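Local coordinates for leucine aminopeptidase 1, chloroplastic (Solanum lycopersicum, PDB 5D8N) that removes N-terminal amino acids, preferably leucine, from peptides as a magnesium-dependent M17 homohexamer, and also acts as a protein-folding chaperone, at the interface of chains A and B. Coordinates in Å, arbitrary orientation; residue numbers count along the deposited sequence, not the author numbering. Chains: chain A/B, Leucine aminopeptidase 1, chloroplastic.

The interface of chains A and B. Residues chain A 17, 225; chain B 267, 363-366, 369-371.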
loop_
_atom_site.group_PDB
_atom_site.type_symbol
_atom_site.label_atom_id
_atom_site.label_comp_id
_atom_site.label_asym_id
_atom_site.label_seq_id
_atom_site.Cartn_x
_atom_site.Cartn_y
_atom_site.Cartn_z
ATOM N N LEU A 17 26.297 22.547 3.401
ATOM C CA LEU A 17 24.909 22.636 2.943
ATOM C C LEU A 17 23.969 23.068 4.066
ATOM O O LEU A 17 24.078 22.602 5.191
ATOM C CB LEU A 17 24.443 21.300 2.360
ATOM C CG LEU A 17 23.000 21.276 1.828
ATOM C CD1 LEU A 17 22.883 20.336 0.632
ATOM C CD2 LEU A 17 22.020 20.869 2.908
ATOM N N ASN A 225 25.035 16.202 6.363
ATOM C CA ASN A 225 25.584 17.446 5.811
ATOM C C ASN A 225 26.719 17.996 6.666
ATOM O O ASN A 225 27.458 18.872 6.246
ATOM C CB ASN A 225 24.495 18.501 5.537
ATOM C CG ASN A 225 23.762 18.967 6.775
ATOM O OD1 ASN A 225 23.343 18.176 7.613
ATOM N ND2 ASN A 225 23.582 20.272 6.882
ATOM N N ALA B 267 19.562 25.426 0.862
ATOM C CA ALA B 267 19.630 23.986 0.986
ATOM C C ALA B 267 18.640 23.321 0.026
ATOM O O ALA B 267 18.956 22.319 -0.602
ATOM C CB ALA B 267 19.375 23.549 2.414
ATOM N N GLU B 363 24.418 16.928 -5.409
ATOM C CA GLU B 363 24.571 18.187 -4.703
ATOM C C GLU B 363 23.406 18.493 -3.782
ATOM O O GLU B 363 23.395 19.519 -3.107
ATOM C CB GLU B 363 24.784 19.341 -5.694
ATOM C CG GLU B 363 26.106 19.293 -6.458
ATOM C CD GLU B 363 26.024 18.532 -7.777
ATOM O OE1 GLU B 363 24.950 17.986 -8.121
ATOM O OE2 GLU B 363 27.046 18.501 -8.504
ATOM N N GLY B 364 22.433 17.595 -3.709
ATOM C CA GLY B 364 21.173 17.889 -3.031
ATOM C C GLY B 364 21.203 17.677 -1.527
ATOM O O GLY B 364 22.076 16.981 -0.972
ATOM N N MET B 365 20.192 18.237 -0.873
ATOM C CA MET B 365 19.947 18.017 0.548
ATOM C C MET B 365 19.394 16.615 0.776
ATOM O O MET B 365 18.646 16.123 -0.035
ATOM C CB MET B 365 18.967 19.072 1.045
ATOM C CG MET B 365 18.523 18.884 2.485
ATOM S SD MET B 365 17.590 20.284 3.123
ATOM C CE MET B 365 16.252 20.356 1.933
ATOM N N ARG B 366 19.793 15.959 1.860
ATOM C CA ARG B 366 19.300 14.637 2.189
ATOM C C ARG B 366 18.241 14.798 3.287
ATOM O O ARG B 366 18.382 15.655 4.157
ATOM C CB ARG B 366 20.453 13.779 2.737
ATOM C CG ARG B 366 21.617 13.472 1.784
ATOM C CD ARG B 366 22.961 13.475 2.531
ATOM N NE ARG B 366 23.323 14.830 2.930
ATOM C CZ ARG B 366 24.043 15.655 2.182
ATOM N NH1 ARG B 366 24.848 15.150 1.252
ATOM N NH2 ARG B 366 24.031 16.960 2.434
ATOM N N ASP B 369 19.207 16.080 7.117
ATOM C CA ASP B 369 20.123 17.215 7.150
ATOM C C ASP B 369 19.575 18.284 8.082
ATOM O O ASP B 369 18.355 18.431 8.216
ATOM C CB ASP B 369 20.294 17.820 5.757
ATOM C CG ASP B 369 21.272 17.023 4.870
ATOM O OD1 ASP B 369 21.755 15.944 5.287
ATOM O OD2 ASP B 369 21.415 17.427 3.697
ATOM N N ILE B 370 20.479 19.045 8.696
ATOM C CA ILE B 370 20.082 20.121 9.572
ATOM C C ILE B 370 20.547 21.416 8.935
ATOM O O ILE B 370 21.730 21.580 8.626
ATOM C CB ILE B 370 20.710 19.991 10.958
ATOM C CG1 ILE B 370 20.180 18.773 11.687
ATOM C CG2 ILE B 370 20.415 21.240 11.776
ATOM C CD1 ILE B 370 20.926 18.468 12.970
ATOM N N VAL B 371 19.588 22.275 8.619
ATOM C CA VAL B 371 19.858 23.506 7.891
ATOM C C VAL B 371 19.579 24.680 8.808
ATOM O O VAL B 371 18.799 24.558 9.757
ATOM C CB VAL B 371 19.014 23.626 6.610
ATOM C CG1 VAL B 371 19.188 22.372 5.774
ATOM C CG2 VAL B 371 17.533 23.803 6.921
#
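At the start of strand 370-372 of one subunit, A:Asn225 of its neighbour reads the backbone of B:Ile370 with both ends of its amide, a worked example of how a carboxamide can pair with the N-H and C=O of one backbone residue across a subunit boundary. A:Asn225 ND2 gives a hydrogen bond to B:Ile370 O (2.9 Å), and A:Asn225 OD1 takes one from B:Ile370 N (3.2 Å). B:Ile370 O lies near the amide plane of A:Asn225, but ND2 stands above the carbonyl plane of B:Ile370, as B:Ile370 N does above that of OD1. The amide's rotation is fixed further from its own side, since ND2 also donates to the backbone carbonyl A:Leu17 O at 2.9 Å. CG of A:Asn225 stands between the backbone N and the carbonyl carbon (chi1 63°), and the flat amide is thereby laid over the carboxylate of B:Asp369, the two planes stacked and 29° apart. That carboxylate is itself held by two nitrogens of B:Arg366: NE meets the syn lone pair of OD1 (3.0 Å), and NH2 makes a salt bridge to OD2 at 2.9 Å. B:Arg366 N reaches the same OD2 from the opposite face, which pins the plate against which A:Asn225 rests. An alanine in place of A:Asn225 would probably leave B:Ile370 N and O without their partners across the boundary, and A:Leu17 O without its tie to the same amide. Alongside, A:Leu17 in the 3-10 helix 17-19 extends its CG anti to the backbone N (chi1 -179°) and lays its forked tip against chain B. CD1 packs on B:Met365 CA (3.7 Å), while CD2 touches CB of B:Ala267 (3.8 Å) and lies beside the B:Asp369 carboxylate. The contact, centred about 14 Å from the probable active-site residue B:Arg389, joins the N-terminal segment and catalytic domain of one subunit to the catalytic domain of the next, likely helping to hold the homohexamer together.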